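Local coordinates for PROTEIN (hypothetical protein EF0366) (Enterococcus faecalis, PDB 1VPY) that is of unknown function but belongs to the DUF72 family, adopts a TIM-barrel fold and carries bound zinc ions in the crystal, at residues 119-124 and 149-154; 145-150 and 172-177. One frame throughout, in Å; residues are numbered along the deposited sequence.

Contact 1: 119-124 and 149-154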
# COMPACT_ATOMS: atom_id res chain seq x y z
N VAL A 119 2.29 -0.19 5.62
CA VAL A 119 3.02 0.66 6.55
C VAL A 119 3.79 1.66 5.68
O VAL A 119 4.78 1.31 5.04
CB VAL A 119 3.97 -0.15 7.46
CG1 VAL A 119 4.60 0.74 8.52
CG2 VAL A 119 3.24 -1.31 8.12
N GLN A 120 3.29 2.90 5.66
CA GLN A 120 3.80 3.93 4.77
C GLN A 120 4.52 5.03 5.57
O GLN A 120 3.89 5.72 6.37
CB GLN A 120 2.63 4.48 3.95
CG GLN A 120 2.98 5.58 2.96
CD GLN A 120 2.88 6.95 3.57
OE1 GLN A 120 1.81 7.37 4.03
NE2 GLN A 120 4.00 7.67 3.59
N PHE A 121 5.83 5.18 5.34
CA PHE A 121 6.66 6.11 6.13
C PHE A 121 6.84 7.48 5.48
O PHE A 121 6.62 7.65 4.29
CB PHE A 121 8.04 5.50 6.41
CG PHE A 121 8.00 4.30 7.29
CD1 PHE A 121 8.01 4.43 8.67
CD2 PHE A 121 7.93 3.02 6.74
CE1 PHE A 121 7.96 3.32 9.50
CE2 PHE A 121 7.88 1.90 7.56
CZ PHE A 121 7.90 2.05 8.95
N SER A 122 7.25 8.45 6.28
CA SER A 122 7.45 9.82 5.80
C SER A 122 8.78 10.02 5.09
O SER A 122 9.66 9.15 5.11
CB SER A 122 7.33 10.79 6.96
OG SER A 122 6.04 10.72 7.51
N GLY A 123 8.92 11.19 4.48
CA GLY A 123 10.15 11.59 3.82
C GLY A 123 11.32 11.70 4.77
O GLY A 123 12.47 11.64 4.35
N THR A 124 11.02 11.85 6.07
CA THR A 124 12.04 12.01 7.11
C THR A 124 12.55 10.66 7.64
O THR A 124 13.58 10.60 8.33
CB THR A 124 11.51 12.84 8.30
OG1 THR A 124 10.50 12.09 8.99
CG2 THR A 124 10.93 14.16 7.81
N ILE A 149 5.49 -2.50 2.74
CA ILE A 149 6.24 -1.35 3.26
C ILE A 149 6.36 -0.31 2.14
O ILE A 149 6.72 -0.65 1.01
CB ILE A 149 7.67 -1.78 3.73
CG1 ILE A 149 7.62 -2.78 4.90
CG2 ILE A 149 8.56 -0.58 4.00
CD1 ILE A 149 7.24 -2.19 6.25
N GLU A 150 6.04 0.94 2.46
CA GLU A 150 6.28 2.06 1.55
C GLU A 150 7.19 3.12 2.16
O GLU A 150 7.02 3.48 3.32
CB GLU A 150 4.97 2.71 1.11
CG GLU A 150 5.16 3.63 -0.06
CD GLU A 150 3.92 4.41 -0.41
OE1 GLU A 150 2.82 3.81 -0.47
OE2 GLU A 150 4.06 5.62 -0.65
N LEU A 151 8.13 3.62 1.35
CA LEU A 151 9.09 4.66 1.78
C LEU A 151 8.98 5.93 0.91
O LEU A 151 8.63 5.85 -0.27
CB LEU A 151 10.52 4.11 1.70
CG LEU A 151 10.81 2.67 2.15
CD1 LEU A 151 12.06 2.13 1.49
CD2 LEU A 151 10.91 2.55 3.66
N ARG A 152 9.28 7.09 1.51
CA ARG A 152 9.30 8.39 0.80
C ARG A 152 10.67 9.06 0.87
O ARG A 152 10.76 10.29 0.73
CB ARG A 152 8.27 9.38 1.36
CG ARG A 152 6.82 9.02 1.12
CD ARG A 152 5.97 10.24 0.78
NE ARG A 152 4.54 9.96 0.95
CZ ARG A 152 3.86 9.02 0.28
NH1 ARG A 152 4.47 8.24 -0.59
NH2 ARG A 152 2.56 8.85 0.50
N ASN A 153 11.71 8.28 1.09
CA ASN A 153 13.07 8.82 1.20
C ASN A 153 14.03 8.07 0.28
O ASN A 153 14.14 6.85 0.34
CB ASN A 153 13.55 8.76 2.65
CG ASN A 153 14.88 9.44 2.85
OD1 ASN A 153 15.92 8.93 2.44
ND2 ASN A 153 14.85 10.61 3.48
N ASN A 154 14.75 8.82 -0.56
CA ASN A 154 15.59 8.22 -1.59
C ASN A 154 16.91 7.60 -1.12
O ASN A 154 17.59 6.94 -1.91
CB ASN A 154 15.86 9.21 -2.72
CG ASN A 154 17.05 10.11 -2.43
OD1 ASN A 154 18.11 9.96 -3.03
ND2 ASN A 154 16.88 11.03 -1.49

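Contact 2: 145-150 and 172-177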
# COMPACT_ATOMS: atom_id res chain seq x y z
N LEU A 145 2.09 -12.02 9.21
CA LEU A 145 1.10 -11.27 8.46
C LEU A 145 1.73 -10.56 7.26
O LEU A 145 2.89 -10.13 7.35
CB LEU A 145 0.38 -10.26 9.37
CG LEU A 145 -0.48 -10.86 10.48
CD1 LEU A 145 -0.94 -9.80 11.44
CD2 LEU A 145 -1.68 -11.62 9.90
N PRO A 146 0.99 -10.45 6.14
CA PRO A 146 1.52 -9.81 4.93
C PRO A 146 1.68 -8.30 5.10
O PRO A 146 0.69 -7.59 5.28
CB PRO A 146 0.45 -10.13 3.88
CG PRO A 146 -0.81 -10.31 4.66
CD PRO A 146 -0.41 -10.91 5.96
N ILE A 147 2.92 -7.82 5.04
CA ILE A 147 3.21 -6.41 5.23
C ILE A 147 3.77 -5.76 3.97
O ILE A 147 4.80 -6.19 3.44
CB ILE A 147 4.19 -6.17 6.40
CG1 ILE A 147 3.65 -6.77 7.71
CG2 ILE A 147 4.50 -4.69 6.57
CD1 ILE A 147 2.27 -6.27 8.11
N ALA A 148 3.08 -4.74 3.48
CA ALA A 148 3.58 -3.94 2.38
C ALA A 148 4.20 -2.68 2.98
O ALA A 148 3.52 -1.91 3.67
CB ALA A 148 2.47 -3.60 1.42
N ILE A 149 5.49 -2.50 2.74
CA ILE A 149 6.24 -1.35 3.26
C ILE A 149 6.36 -0.31 2.14
O ILE A 149 6.72 -0.65 1.01
CB ILE A 149 7.67 -1.78 3.73
CG1 ILE A 149 7.62 -2.78 4.90
CG2 ILE A 149 8.56 -0.58 4.00
CD1 ILE A 149 7.24 -2.19 6.25
N GLU A 150 6.04 0.94 2.46
CA GLU A 150 6.28 2.06 1.55
C GLU A 150 7.19 3.12 2.16
O GLU A 150 7.02 3.48 3.32
CB GLU A 150 4.97 2.71 1.11
CG GLU A 150 5.16 3.63 -0.06
CD GLU A 150 3.92 4.41 -0.41
OE1 GLU A 150 2.82 3.81 -0.47
OE2 GLU A 150 4.06 5.62 -0.65
N ASN A 172 12.91 -10.39 5.26
CA ASN A 172 11.79 -10.21 6.18
C ASN A 172 10.43 -10.43 5.53
O ASN A 172 9.41 -10.15 6.15
CB ASN A 172 11.85 -8.82 6.81
CG ASN A 172 13.03 -8.67 7.75
OD1 ASN A 172 13.07 -9.29 8.82
ND2 ASN A 172 13.99 -7.85 7.36
N GLN A 173 10.43 -10.95 4.31
CA GLN A 173 9.21 -11.13 3.51
C GLN A 173 8.37 -9.85 3.39
O GLN A 173 7.15 -9.91 3.27
CB GLN A 173 8.35 -12.29 4.04
CG GLN A 173 8.99 -13.66 4.00
CD GLN A 173 9.63 -14.06 5.32
OE1 GLN A 173 9.48 -13.38 6.34
NE2 GLN A 173 10.34 -15.19 5.32
N PHE A 174 9.03 -8.70 3.43
CA PHE A 174 8.34 -7.43 3.25
C PHE A 174 8.08 -7.24 1.76
O PHE A 174 8.96 -7.50 0.93
CB PHE A 174 9.16 -6.26 3.78
CG PHE A 174 9.11 -6.10 5.28
CD1 PHE A 174 7.93 -6.33 5.98
CD2 PHE A 174 10.23 -5.67 5.98
CE1 PHE A 174 7.88 -6.17 7.38
CE2 PHE A 174 10.19 -5.51 7.37
CZ PHE A 174 9.02 -5.76 8.07
N SER A 175 6.87 -6.82 1.43
CA SER A 175 6.53 -6.48 0.05
C SER A 175 6.83 -4.99 -0.17
O SER A 175 6.03 -4.13 0.22
CB SER A 175 5.07 -6.82 -0.25
OG SER A 175 4.75 -6.47 -1.58
N LEU A 176 7.98 -4.68 -0.76
CA LEU A 176 8.37 -3.27 -0.91
C LEU A 176 7.52 -2.60 -1.97
O LEU A 176 7.52 -3.01 -3.13
CB LEU A 176 9.86 -3.12 -1.23
CG LEU A 176 10.36 -1.68 -1.40
CD1 LEU A 176 10.38 -0.91 -0.08
CD2 LEU A 176 11.74 -1.67 -2.04
N VAL A 177 6.80 -1.57 -1.55
CA VAL A 177 5.82 -0.92 -2.42
C VAL A 177 6.49 -0.18 -3.58
O VAL A 177 7.35 0.69 -3.37
CB VAL A 177 4.89 0.01 -1.62
CG1 VAL A 177 4.08 0.90 -2.54
CG2 VAL A 177 3.95 -0.83 -0.71
O HOH W 1 5.16 -9.75 5.10

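Contact 1: 119-124 and 149-154
Q120 and R152 meet flat on flat: the amide and guanidinium planes lie 19° apart, and Q120 NE2 sits over one guanidinium face, 3.5 Å from R152 NE and displaced toward the rim. Beside them the side chains of Q120 and E150 run in the same direction, with Q120 CG 3.7 Å from E150 CD. The Q120 chain leaves with CG anti to its backbone N and then bends at chi2 (-90°), which turns CD toward R152. The carboxylate is held from several directions: R152 NH1 makes a salt bridge to E150 OE2 at 2.7 Å, though the hydrogen bond within it is weak and bent; OE2 also bonds to H206, while OE1 pairs with R204. K76 bonds to Q120 OE1. The backbone bonds E150 N to V119 O and F121 N to E150 O set the parallel register. On the V119 and I149 face, I149 CD1 packs on V119 CB and lies at the edge of the F121 ring. Past the strand ends, N153 ND2 donates to G123 O at 2.7 Å, almost straight and in the amide plane. Neighbouring parallel strands, joined through helix 129-141 and opening into loops lined with charged and amide groups, are characteristic of the C-terminal mouth of a TIM barrel.

Contact 2: 145-150 and 172-177
The F174 ring has I149 CG1 over one face, 3.9 Å from the ring centroid and 22° off the normal, a CH-pi contact. N172 O lies above the opposite face, set toward the rim. At the edge stands I147, whose CB is 3.8 Å from F174 CD1, while its CG2 comes equally near CE1. Chi1 (-79°) sets F174 CG anti to the carbonyl carbon, and the ring beyond it reaches I149 and I147; M169 of helix 162-171 also packs against it. The backbones pair in parallel through S175 N to I147 O, I149 N to S175 O and V177 N to I149 O, the last at 2.7 Å; in the middle one the donor stands above the carbonyl plane. On the A148 and S175 face, A148 CB meets V177 CG2, and V177 CG1 lies 3.8 Å from both E150 CG and OE1. Next to I147, a water accepts from I147 N and donates to Q173 O at 2.7 Å, linking the two backbones. Q173, with positive phi, is the C-prime residue of the Schellman motif that ends helix 162-171. S175 OG bonds to L200 O, just ahead of strand 201-205. Across the two segments the chemistry is mostly apolar, with backbone amides answered by carbonyls and one water; this implies a buried barrel wall.

Contacts 1 and 2 are successive joints in the wall of the eight-stranded parallel barrel, their centres 12 Å apart. Strand 147-150 is shared by both, lying between 114-120 and 175-180 in the sheet, and I149 and E150 belong to each. Along the chain, strand 114-120, helix 129-141, strand 147-150, helix 162-171 and strand 175-180 make two consecutive beta-alpha-beta units. The contacts also touch directly, L151 CD1 packing on L176 CD1 at 3.8 Å. Contact 2 includes the residues leading into strand 147-150, whereas contact 1 continues beyond the strand ends into the loops, so together they link the barrel wall to its polar mouth.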